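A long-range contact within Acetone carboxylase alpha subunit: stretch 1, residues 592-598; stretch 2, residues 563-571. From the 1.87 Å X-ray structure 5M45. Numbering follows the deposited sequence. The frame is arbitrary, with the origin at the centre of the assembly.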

# COMPACT_ATOMS: atom_id res chain seq x y z
N ALA A 592 -15.05 -41.03 8.25
CA ALA A 592 -15.94 -42.09 7.75
C ALA A 592 -17.40 -41.64 7.52
O ALA A 592 -18.12 -42.32 6.80
CB ALA A 592 -15.89 -43.30 8.68
N MET A 593 -17.81 -40.53 8.12
CA MET A 593 -19.15 -39.97 7.94
C MET A 593 -19.28 -39.18 6.61
O MET A 593 -20.41 -38.83 6.22
CB MET A 593 -19.49 -39.00 9.10
CG MET A 593 -19.47 -39.58 10.51
SD MET A 593 -19.84 -38.29 11.74
CE MET A 593 -19.38 -39.12 13.26
N LEU A 594 -18.16 -38.90 5.95
CA LEU A 594 -18.11 -38.07 4.76
C LEU A 594 -17.45 -38.84 3.61
O LEU A 594 -16.40 -38.44 3.11
CB LEU A 594 -17.31 -36.80 5.05
CG LEU A 594 -17.76 -35.93 6.23
CD1 LEU A 594 -16.79 -34.78 6.46
CD2 LEU A 594 -19.17 -35.38 6.03
N PRO A 595 -18.10 -39.95 3.16
CA PRO A 595 -17.50 -40.81 2.13
C PRO A 595 -17.23 -40.11 0.79
O PRO A 595 -16.39 -40.57 0.04
CB PRO A 595 -18.52 -41.95 1.97
CG PRO A 595 -19.84 -41.34 2.39
CD PRO A 595 -19.46 -40.40 3.51
N ASP A 596 -17.95 -39.02 0.46
CA ASP A 596 -17.73 -38.32 -0.83
C ASP A 596 -16.77 -37.11 -0.74
O ASP A 596 -16.48 -36.50 -1.75
CB ASP A 596 -19.06 -37.88 -1.44
CG ASP A 596 -20.01 -39.07 -1.71
OD1 ASP A 596 -19.57 -40.09 -2.26
OD2 ASP A 596 -21.22 -39.01 -1.36
N ALA A 597 -16.31 -36.75 0.45
CA ALA A 597 -15.55 -35.52 0.62
C ALA A 597 -14.08 -35.62 0.17
O ALA A 597 -13.48 -36.69 0.20
CB ALA A 597 -15.60 -35.08 2.08
N GLN A 598 -13.52 -34.48 -0.23
CA GLN A 598 -12.07 -34.30 -0.36
C GLN A 598 -11.57 -33.81 1.01
O GLN A 598 -11.85 -32.66 1.37
CB GLN A 598 -11.74 -33.27 -1.46
CG GLN A 598 -10.24 -33.16 -1.73
CD GLN A 598 -9.63 -31.73 -2.04
OE1 GLN A 598 -10.30 -30.67 -2.13
NE2 GLN A 598 -8.31 -31.75 -2.23
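Stretch 2, residues 563-571: HKTNLKELI

Stretch 2 meets stretch 1 first as a short strand and then as the start of a helix. His-563 is extended and pairs antiparallel with Gln-598, so the two chains run in opposite directions, with CA atoms 5.1 Å apart. Lys-564 then takes a left-handed conformation (phi/psi 47/51), Thr-565 returns to the right-handed region, Asn-566 is left-handed again (65/22), and the helix begins at Leu-567. Stretch 1 has its own bend, a type I turn from Leu-594 to Ala-597, closed by a hydrogen bond from Ala-597 N to Leu-594 O at 3.2 Å.

Two backbone hydrogen bonds hold the strand pair together. His-563 N donates to Gln-598 O at 2.9 Å and is almost linear, while Gln-598 N donates to His-563 O at 3.0 Å with a more bent angle. Both side chains lie on the same face of this small sheet, which brings Gln-598 OE1 to 3.4 Å from His-563 CD2, in an oblique approach to the ring. Next to the pair, Ala-597 CA makes a CA-H...O contact of 3.5 Å with Lys-564 O. The small side chain of Ala-597 suits this close passage: its CB lies 4.0 Å from Thr-565 CA. Lys-564 contributes mainly backbone here, since its long side chain leads away and leaves its charged end clear of stretch 1.

Apolar packing joins the turn to the helix. Leu-594, buried, reaches across with its CD2 atom, which lies 4.1 Å from Leu-567 CD2 and 4.1 Å from Leu-570 CD1. The branched leucine side chains suit this place because their methyl groups can pack together without polar groups to satisfy. Leu-570 points toward stretch 1, and its CD1 also comes within 3.8 Å of Met-593 O. One helical turn separates Asn-566 from Leu-570, whose N donates to Asn-566 O at 3.1 Å.

Water fills the polar gap between the two bends. One molecule donates to Thr-565 O at 2.8 Å and accepts from Asp-596 N at 3.0 Å, linking two backbones that do not bond directly at these atoms. A second accepts from Asn-566 ND2 at 3.0 Å and donates to Asp-596 OD2 at 2.6 Å. Asp-596 and Asn-566 both point toward the opposing stretch, yet Asp-596 OD2 and Asn-566 ND2 remain 3.9 Å apart, so the water completes the link. Asn-566 occupies the N-cap position without a side-chain capping bond. Separately, Leu-567 N donates to Thr-565 OG1 at 3.2 Å, within stretch 2.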

# COMPACT_ATOMS: atom_id res chain seq x y z
N HIS A 563 -13.81 -30.56 1.81
CA HIS A 563 -14.53 -29.97 0.67
C HIS A 563 -15.49 -30.97 0.04
O HIS A 563 -15.32 -32.18 0.21
CB HIS A 563 -13.54 -29.49 -0.40
CG HIS A 563 -12.58 -28.45 0.09
ND1 HIS A 563 -12.98 -27.19 0.45
CD2 HIS A 563 -11.24 -28.49 0.28
CE1 HIS A 563 -11.93 -26.49 0.86
NE2 HIS A 563 -10.85 -27.24 0.74
N LYS A 564 -16.49 -30.47 -0.68
CA LYS A 564 -17.50 -31.31 -1.35
C LYS A 564 -18.06 -32.38 -0.42
O LYS A 564 -18.09 -33.57 -0.76
CB LYS A 564 -16.90 -31.96 -2.59
CG LYS A 564 -16.31 -31.00 -3.59
CD LYS A 564 -15.27 -31.74 -4.44
CE LYS A 564 -15.15 -31.20 -5.87
NZ LYS A 564 -15.34 -29.72 -6.00
N THR A 565 -18.47 -31.93 0.76
CA THR A 565 -18.86 -32.82 1.87
C THR A 565 -20.17 -33.58 1.65
O THR A 565 -20.38 -34.62 2.30
CB THR A 565 -19.03 -32.00 3.17
OG1 THR A 565 -20.06 -31.03 2.99
CG2 THR A 565 -17.72 -31.31 3.56
N ASN A 566 -21.04 -33.04 0.80
CA ASN A 566 -22.43 -33.52 0.63
C ASN A 566 -23.28 -33.33 1.90
O ASN A 566 -24.31 -34.00 2.07
CB ASN A 566 -22.43 -34.99 0.16
CG ASN A 566 -23.76 -35.41 -0.48
OD1 ASN A 566 -24.41 -34.65 -1.18
ND2 ASN A 566 -24.16 -36.66 -0.22
N LEU A 567 -22.89 -32.41 2.79
CA LEU A 567 -23.61 -32.26 4.07
C LEU A 567 -25.06 -31.79 3.91
O LEU A 567 -25.87 -32.12 4.75
CB LEU A 567 -22.84 -31.38 5.07
CG LEU A 567 -21.80 -32.16 5.90
CD1 LEU A 567 -20.81 -31.19 6.57
CD2 LEU A 567 -22.49 -33.07 6.94
N LYS A 568 -25.38 -31.02 2.87
CA LYS A 568 -26.79 -30.61 2.68
C LYS A 568 -27.72 -31.85 2.64
O LYS A 568 -28.73 -31.90 3.33
CB LYS A 568 -26.96 -29.77 1.42
CG LYS A 568 -28.37 -29.23 1.29
CD LYS A 568 -28.54 -28.33 0.08
CE LYS A 568 -30.03 -28.11 -0.11
NZ LYS A 568 -30.35 -26.69 -0.38
N GLU A 569 -27.34 -32.84 1.85
CA GLU A 569 -28.12 -34.08 1.70
C GLU A 569 -28.02 -34.97 2.96
O GLU A 569 -29.02 -35.58 3.36
CB GLU A 569 -27.65 -34.85 0.46
CG GLU A 569 -28.52 -36.02 0.01
CD GLU A 569 -30.03 -35.66 0.05
OE1 GLU A 569 -30.78 -36.24 0.92
OE2 GLU A 569 -30.47 -34.74 -0.75
N LEU A 570 -26.84 -35.03 3.59
CA LEU A 570 -26.67 -35.80 4.82
C LEU A 570 -27.52 -35.24 5.97
O LEU A 570 -28.14 -36.00 6.71
CB LEU A 570 -25.20 -35.93 5.22
CG LEU A 570 -24.28 -36.67 4.24
CD1 LEU A 570 -22.83 -36.42 4.59
CD2 LEU A 570 -24.54 -38.17 4.21
N ILE A 571 -27.57 -33.92 6.10
CA ILE A 571 -28.42 -33.26 7.08
C ILE A 571 -29.91 -33.60 6.81
O ILE A 571 -30.61 -34.05 7.71
CB ILE A 571 -28.18 -31.73 7.09
CG1 ILE A 571 -26.80 -31.41 7.72
CG2 ILE A 571 -29.27 -31.00 7.83
CD1 ILE A 571 -26.26 -30.05 7.31
O HOH W 1 -19.78 -37.31 2.05
O HOH W 2 -22.20 -38.63 1.00